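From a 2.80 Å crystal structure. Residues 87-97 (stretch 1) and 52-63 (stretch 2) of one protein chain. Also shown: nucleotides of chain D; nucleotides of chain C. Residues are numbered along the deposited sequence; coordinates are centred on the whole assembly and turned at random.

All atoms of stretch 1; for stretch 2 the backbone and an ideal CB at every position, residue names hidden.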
# COMPACT_ATOMS: atom_id res chain seq x y z
N SER A 87 -0.16 -13.06 -12.52
CA SER A 87 0.02 -14.21 -11.63
C SER A 87 -0.86 -14.03 -10.44
O SER A 87 -1.70 -14.88 -10.11
CB SER A 87 1.45 -14.25 -11.16
OG SER A 87 1.99 -15.50 -11.43
N ARG A 88 -0.71 -12.87 -9.81
CA ARG A 88 -1.53 -12.51 -8.70
C ARG A 88 -2.99 -12.53 -9.11
O ARG A 88 -3.84 -13.00 -8.35
CB ARG A 88 -1.16 -11.12 -8.23
CG ARG A 88 -1.94 -10.66 -7.01
CD ARG A 88 -1.59 -9.22 -6.76
NE ARG A 88 -2.01 -8.77 -5.44
CZ ARG A 88 -1.63 -7.62 -4.92
NH1 ARG A 88 -0.82 -6.82 -5.61
NH2 ARG A 88 -2.05 -7.25 -3.72
N LEU A 89 -3.29 -12.04 -10.31
CA LEU A 89 -4.67 -12.04 -10.79
C LEU A 89 -5.26 -13.45 -10.95
O LEU A 89 -6.41 -13.67 -10.57
CB LEU A 89 -4.79 -11.30 -12.11
CG LEU A 89 -6.21 -11.24 -12.67
CD1 LEU A 89 -7.21 -10.65 -11.69
CD2 LEU A 89 -6.19 -10.40 -13.93
N SER A 90 -4.48 -14.37 -11.51
CA SER A 90 -4.95 -15.74 -11.69
C SER A 90 -5.29 -16.33 -10.35
O SER A 90 -6.39 -16.84 -10.15
CB SER A 90 -3.91 -16.62 -12.35
OG SER A 90 -3.59 -16.12 -13.63
N HIS A 91 -4.37 -16.21 -9.40
CA HIS A 91 -4.62 -16.73 -8.06
C HIS A 91 -5.87 -16.07 -7.45
O HIS A 91 -6.71 -16.77 -6.90
CB HIS A 91 -3.40 -16.52 -7.14
CG HIS A 91 -2.26 -17.45 -7.42
ND1 HIS A 91 -2.43 -18.82 -7.51
CD2 HIS A 91 -0.95 -17.21 -7.63
CE1 HIS A 91 -1.26 -19.38 -7.76
NE2 HIS A 91 -0.35 -18.43 -7.83
N ALA A 92 -6.00 -14.76 -7.59
CA ALA A 92 -7.13 -14.05 -7.03
C ALA A 92 -8.45 -14.50 -7.62
O ALA A 92 -9.44 -14.69 -6.90
CB ALA A 92 -6.97 -12.55 -7.22
N VAL A 93 -8.48 -14.69 -8.94
CA VAL A 93 -9.70 -15.16 -9.61
C VAL A 93 -10.02 -16.66 -9.33
O VAL A 93 -11.19 -17.05 -9.34
CB VAL A 93 -9.66 -14.86 -11.11
CG1 VAL A 93 -10.87 -15.44 -11.81
CG2 VAL A 93 -9.60 -13.36 -11.31
N ALA A 94 -9.01 -17.49 -9.04
CA ALA A 94 -9.28 -18.86 -8.59
C ALA A 94 -10.04 -18.81 -7.29
O ALA A 94 -11.00 -19.57 -7.07
CB ALA A 94 -8.00 -19.64 -8.40
N ARG A 95 -9.65 -17.87 -6.44
CA ARG A 95 -10.22 -17.74 -5.11
C ARG A 95 -11.65 -17.16 -5.19
O ARG A 95 -12.54 -17.60 -4.47
CB ARG A 95 -9.31 -16.87 -4.22
CG ARG A 95 -9.63 -16.85 -2.74
CD ARG A 95 -10.66 -15.76 -2.39
NE ARG A 95 -10.49 -15.16 -1.05
CZ ARG A 95 -11.39 -14.37 -0.46
NH1 ARG A 95 -12.55 -14.08 -1.06
NH2 ARG A 95 -11.16 -13.88 0.75
N LEU A 96 -11.85 -16.17 -6.08
CA LEU A 96 -13.16 -15.55 -6.26
C LEU A 96 -14.14 -16.48 -6.97
O LEU A 96 -15.35 -16.48 -6.68
CB LEU A 96 -13.01 -14.24 -7.04
CG LEU A 96 -12.16 -13.14 -6.38
CD1 LEU A 96 -11.89 -12.01 -7.36
CD2 LEU A 96 -12.84 -12.60 -5.14
N GLU A 97 -13.63 -17.27 -7.91
CA GLU A 97 -14.41 -18.28 -8.59
C GLU A 97 -14.87 -19.32 -7.58
O GLU A 97 -16.05 -19.73 -7.61
CB GLU A 97 -13.57 -18.94 -9.69
CG GLU A 97 -14.34 -19.85 -10.62
CD GLU A 97 -13.52 -20.24 -11.84
OE1 GLU A 97 -12.35 -20.64 -11.66
OE2 GLU A 97 -14.06 -20.18 -12.98
N UNK A 52 -17.41 -7.92 4.13
CA UNK A 52 -17.58 -8.50 2.79
C UNK A 52 -16.77 -9.78 2.50
O UNK A 52 -16.88 -10.37 1.44
CB UNK A 52 -17.20 -7.44 1.75
N UNK A 53 -15.92 -10.19 3.44
CA UNK A 53 -15.19 -11.45 3.31
C UNK A 53 -14.07 -11.48 2.29
O UNK A 53 -13.70 -12.54 1.84
CB UNK A 53 -16.18 -12.56 2.96
N UNK A 54 -13.49 -10.32 1.96
CA UNK A 54 -12.36 -10.28 1.03
C UNK A 54 -11.52 -9.02 1.20
O UNK A 54 -12.02 -8.01 1.70
CB UNK A 54 -12.86 -10.37 -0.41
N UNK A 55 -10.25 -9.07 0.76
CA UNK A 55 -9.34 -7.93 0.91
C UNK A 55 -9.60 -6.84 -0.10
O UNK A 55 -10.37 -7.02 -1.00
CB UNK A 55 -7.89 -8.39 0.79
N UNK A 56 -8.96 -5.69 0.08
CA UNK A 56 -9.27 -4.52 -0.74
C UNK A 56 -9.00 -4.75 -2.22
O UNK A 56 -9.77 -4.30 -3.05
CB UNK A 56 -8.46 -3.32 -0.26
N UNK A 57 -7.92 -5.44 -2.54
CA UNK A 57 -7.53 -5.58 -3.94
C UNK A 57 -8.57 -6.40 -4.70
O UNK A 57 -8.96 -6.03 -5.81
CB UNK A 57 -6.15 -6.23 -4.05
N UNK A 58 -9.01 -7.49 -4.09
CA UNK A 58 -10.07 -8.33 -4.65
C UNK A 58 -11.35 -7.53 -4.91
O UNK A 58 -11.86 -7.49 -6.02
CB UNK A 58 -10.37 -9.50 -3.71
N UNK A 59 -11.88 -6.90 -3.87
CA UNK A 59 -13.05 -6.02 -4.01
C UNK A 59 -12.93 -5.11 -5.23
O UNK A 59 -13.90 -4.95 -6.00
CB UNK A 59 -13.23 -5.17 -2.75
N UNK A 60 -11.75 -4.52 -5.42
CA UNK A 60 -11.47 -3.67 -6.60
C UNK A 60 -11.70 -4.39 -7.92
O UNK A 60 -12.20 -3.80 -8.89
CB UNK A 60 -10.03 -3.17 -6.55
N UNK A 61 -11.33 -5.68 -7.98
CA UNK A 61 -11.50 -6.46 -9.19
C UNK A 61 -12.99 -6.59 -9.50
O UNK A 61 -13.41 -6.36 -10.64
CB UNK A 61 -10.85 -7.84 -9.05
N UNK A 62 -13.80 -6.88 -8.49
CA UNK A 62 -15.25 -6.95 -8.68
C UNK A 62 -15.83 -5.64 -9.16
O UNK A 62 -16.67 -5.61 -10.04
CB UNK A 62 -15.94 -7.36 -7.38
N UNK A 63 -15.37 -4.55 -8.57
CA UNK A 63 -15.83 -3.21 -8.95
C UNK A 63 -15.52 -2.92 -10.41
O UNK A 63 -16.36 -2.40 -11.14
CB UNK A 63 -15.18 -2.15 -8.06
P DC D 13 -3.03 -10.89 -2.81
OP1 DC D 13 -3.17 -9.41 -2.80
OP2 DC D 13 -3.74 -11.68 -3.84
O5' DC D 13 -1.46 -11.15 -2.80
C5' DC D 13 -0.60 -10.29 -2.01
C4' DC D 13 0.85 -10.58 -2.32
O4' DC D 13 1.09 -11.98 -2.06
C3' DC D 13 1.21 -10.33 -3.79
O3' DC D 13 2.40 -9.53 -3.90
C2' DC D 13 1.31 -11.74 -4.37
C1' DC D 13 1.76 -12.56 -3.17
N1 DC D 13 1.44 -14.00 -3.21
C2 DC D 13 2.43 -14.92 -2.85
O2 DC D 13 3.54 -14.50 -2.53
N3 DC D 13 2.15 -16.24 -2.89
C4 DC D 13 0.93 -16.65 -3.24
N4 DC D 13 0.69 -17.97 -3.24
C5 DC D 13 -0.11 -15.74 -3.58
C6 DC D 13 0.19 -14.43 -3.57
P DT D 12 -7.27 -15.00 0.68
OP1 DT D 12 -8.34 -13.96 0.72
OP2 DT D 12 -7.40 -16.25 -0.13
O5' DT D 12 -5.91 -14.35 0.17
C5' DT D 12 -5.42 -13.17 0.79
C4' DT D 12 -4.01 -12.92 0.32
O4' DT D 12 -3.17 -14.03 0.70
C3' DT D 12 -3.86 -12.77 -1.19
O3' DT D 12 -3.47 -11.41 -1.40
C2' DT D 12 -2.83 -13.82 -1.57
C1' DT D 12 -2.14 -14.13 -0.26
N1 DT D 12 -1.56 -15.48 -0.15
C2 DT D 12 -0.20 -15.60 0.06
O2 DT D 12 0.54 -14.64 0.17
N3 DT D 12 0.26 -16.89 0.14
C4 DT D 12 -0.48 -18.05 0.03
O4 DT D 12 0.06 -19.14 0.16
C5 DT D 12 -1.90 -17.85 -0.19
C7 DT D 12 -2.79 -19.05 -0.33
C6 DT D 12 -2.36 -16.60 -0.28
P DT C 6 -6.04 -17.61 -16.12
OP1 DT C 6 -7.43 -18.07 -15.90
OP2 DT C 6 -5.57 -16.40 -15.40
O5' DT C 6 -5.04 -18.80 -15.77
C5' DT C 6 -5.14 -20.05 -16.46
C4' DT C 6 -4.06 -20.98 -15.98
O4' DT C 6 -2.75 -20.43 -16.24
C3' DT C 6 -4.10 -21.28 -14.48
O3' DT C 6 -4.30 -22.69 -14.34
C2' DT C 6 -2.78 -20.76 -13.95
C1' DT C 6 -1.89 -20.77 -15.18
N1 DT C 6 -0.79 -19.77 -15.16
C2 DT C 6 0.51 -20.21 -15.08
O2 DT C 6 0.82 -21.39 -15.04
N3 DT C 6 1.45 -19.21 -15.06
C4 DT C 6 1.22 -17.84 -15.10
O4 DT C 6 2.16 -17.06 -15.06
C5 DT C 6 -0.17 -17.46 -15.17
C7 DT C 6 -0.53 -16.01 -15.22
C6 DT C 6 -1.09 -18.43 -15.20

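Stretch 1 is a helix that meets the helix at 56-63 at 80°, so contact is concentrated near the crossing, where Ala92 and position 58 bring their CA atoms within 6.9 Å. Position 52 lies out of reach of stretch 1, which leaves its choice free; it is alanine.

Position 53 has positive phi (73°), which favours glycine, and its ideal CB would meet nothing of stretch 1. Glycine is deposited. Its carbonyl does the work: Arg95 NH2 donates to Gly53 O at 3.1 Å, with a weak second bond from Arg95 NH1 to Gly53 O at 3.5 Å.

At position 54 CA-to-CB points toward stretch 1, with the ideal CB 3.8 Å from Arg95 NH1. An acidic or polar chain could meet Arg95, and an apolar one could lie along it and reach toward Leu96; a second positive charge would be a poor neighbour. The residue is methionine; its CB packs against Arg95, while its end leads away, leaving Met54 SD 4.4 Å from Leu96 CD2.

Position 55 stands right before the helix, at the N-cap, with phi near -77°. Serine, threonine or aspartate could be expected, but phi also admits proline, which is found; Pro55 CD lies 4.0 Å from Arg95 NH2. Position 56, out of reach, tolerates many residues and holds histidine.

Position 57 points toward stretch 1, its ideal CB 4.2 Å from Arg88 NH2. An acidic chain could pair with that charge, but Arg88 NH2 already donates to DC13 OP1 at 2.6 Å, so a small apolar chain also fits. Valine is deposited: it covers the guanidinium face opposite DC13, with Val57 CG2 3.5 Å from Arg88 NH2.

Position 58 faces small Ala92, with Arg95 and Leu96 alongside and DNA phosphates beyond. A long, flat side chain with a polar tip would exploit all of this. It is tyrosine. Tyr58 CE1 lies 3.4 Å from Ala92 CB, and the ring edge meets one face of the Arg95 guanidinium. Tyr58 OH gives a weak hydrogen bond to DC13 OP2 at 3.3 Å.

Position 59 points away and 60 is out of reach, so stretch 1 constrains neither and many residues would do; they are tyrosine and glycine, the latter not required by its ordinary helical phi/psi.

Position 61 points toward Leu96 and Leu89, an apolar pocket for leucine, isoleucine or methionine. Leucine fills it, Leu61 CD1 lying 3.8 Å from Leu89 CD1.

Position 62 points sideways, so a longer apolar chain would suit. Leucine reaches Leu96, Leu62 CD2 lying 4.1 Å from Leu96 CD1. Position 63, out of reach, could hold many residues; it is valine.

Stretch 2 (52-63) AGMPHVYYGLLV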
# COMPACT_ATOMS: atom_id res chain seq x y z
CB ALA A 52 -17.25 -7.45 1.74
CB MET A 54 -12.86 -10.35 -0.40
CG MET A 54 -13.44 -9.05 -0.91
SD MET A 54 -14.21 -9.39 -2.50
CE MET A 54 -15.67 -8.34 -2.38
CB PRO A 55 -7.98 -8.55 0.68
CG PRO A 55 -8.26 -9.65 -0.29
CD PRO A 55 -9.58 -10.21 0.13
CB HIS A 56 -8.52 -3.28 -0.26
CG HIS A 56 -8.94 -2.02 -0.96
ND1 HIS A 56 -8.05 -1.00 -1.25
CD2 HIS A 56 -10.14 -1.59 -1.41
CE1 HIS A 56 -8.69 -0.00 -1.83
NE2 HIS A 56 -9.97 -0.34 -1.94
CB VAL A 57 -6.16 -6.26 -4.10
CG1 VAL A 57 -5.70 -6.16 -5.55
CG2 VAL A 57 -5.14 -5.63 -3.16
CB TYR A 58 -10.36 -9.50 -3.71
CG TYR A 58 -9.28 -10.59 -3.67
CD1 TYR A 58 -7.97 -10.36 -4.09
CD2 TYR A 58 -9.57 -11.83 -3.17
CE1 TYR A 58 -7.00 -11.34 -4.03
CE2 TYR A 58 -8.60 -12.81 -3.10
CZ TYR A 58 -7.31 -12.56 -3.54
OH TYR A 58 -6.38 -13.58 -3.47
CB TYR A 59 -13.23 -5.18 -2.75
CG TYR A 59 -14.47 -4.34 -2.72
CD1 TYR A 59 -15.67 -4.86 -2.25
CD2 TYR A 59 -14.45 -3.02 -3.14
CE1 TYR A 59 -16.82 -4.08 -2.19
CE2 TYR A 59 -15.59 -2.23 -3.09
CZ TYR A 59 -16.78 -2.78 -2.62
OH TYR A 59 -17.91 -2.01 -2.57
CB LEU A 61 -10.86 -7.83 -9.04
CG LEU A 61 -9.38 -7.87 -8.69
CD1 LEU A 61 -8.88 -9.31 -8.54
CD2 LEU A 61 -8.53 -7.15 -9.73
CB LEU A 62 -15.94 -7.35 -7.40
CG LEU A 62 -15.49 -8.66 -6.76
CD1 LEU A 62 -16.56 -9.11 -5.78
CD2 LEU A 62 -15.23 -9.74 -7.79
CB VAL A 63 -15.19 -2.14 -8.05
CG1 VAL A 63 -15.47 -0.74 -8.58
CG2 VAL A 63 -15.70 -2.28 -6.63
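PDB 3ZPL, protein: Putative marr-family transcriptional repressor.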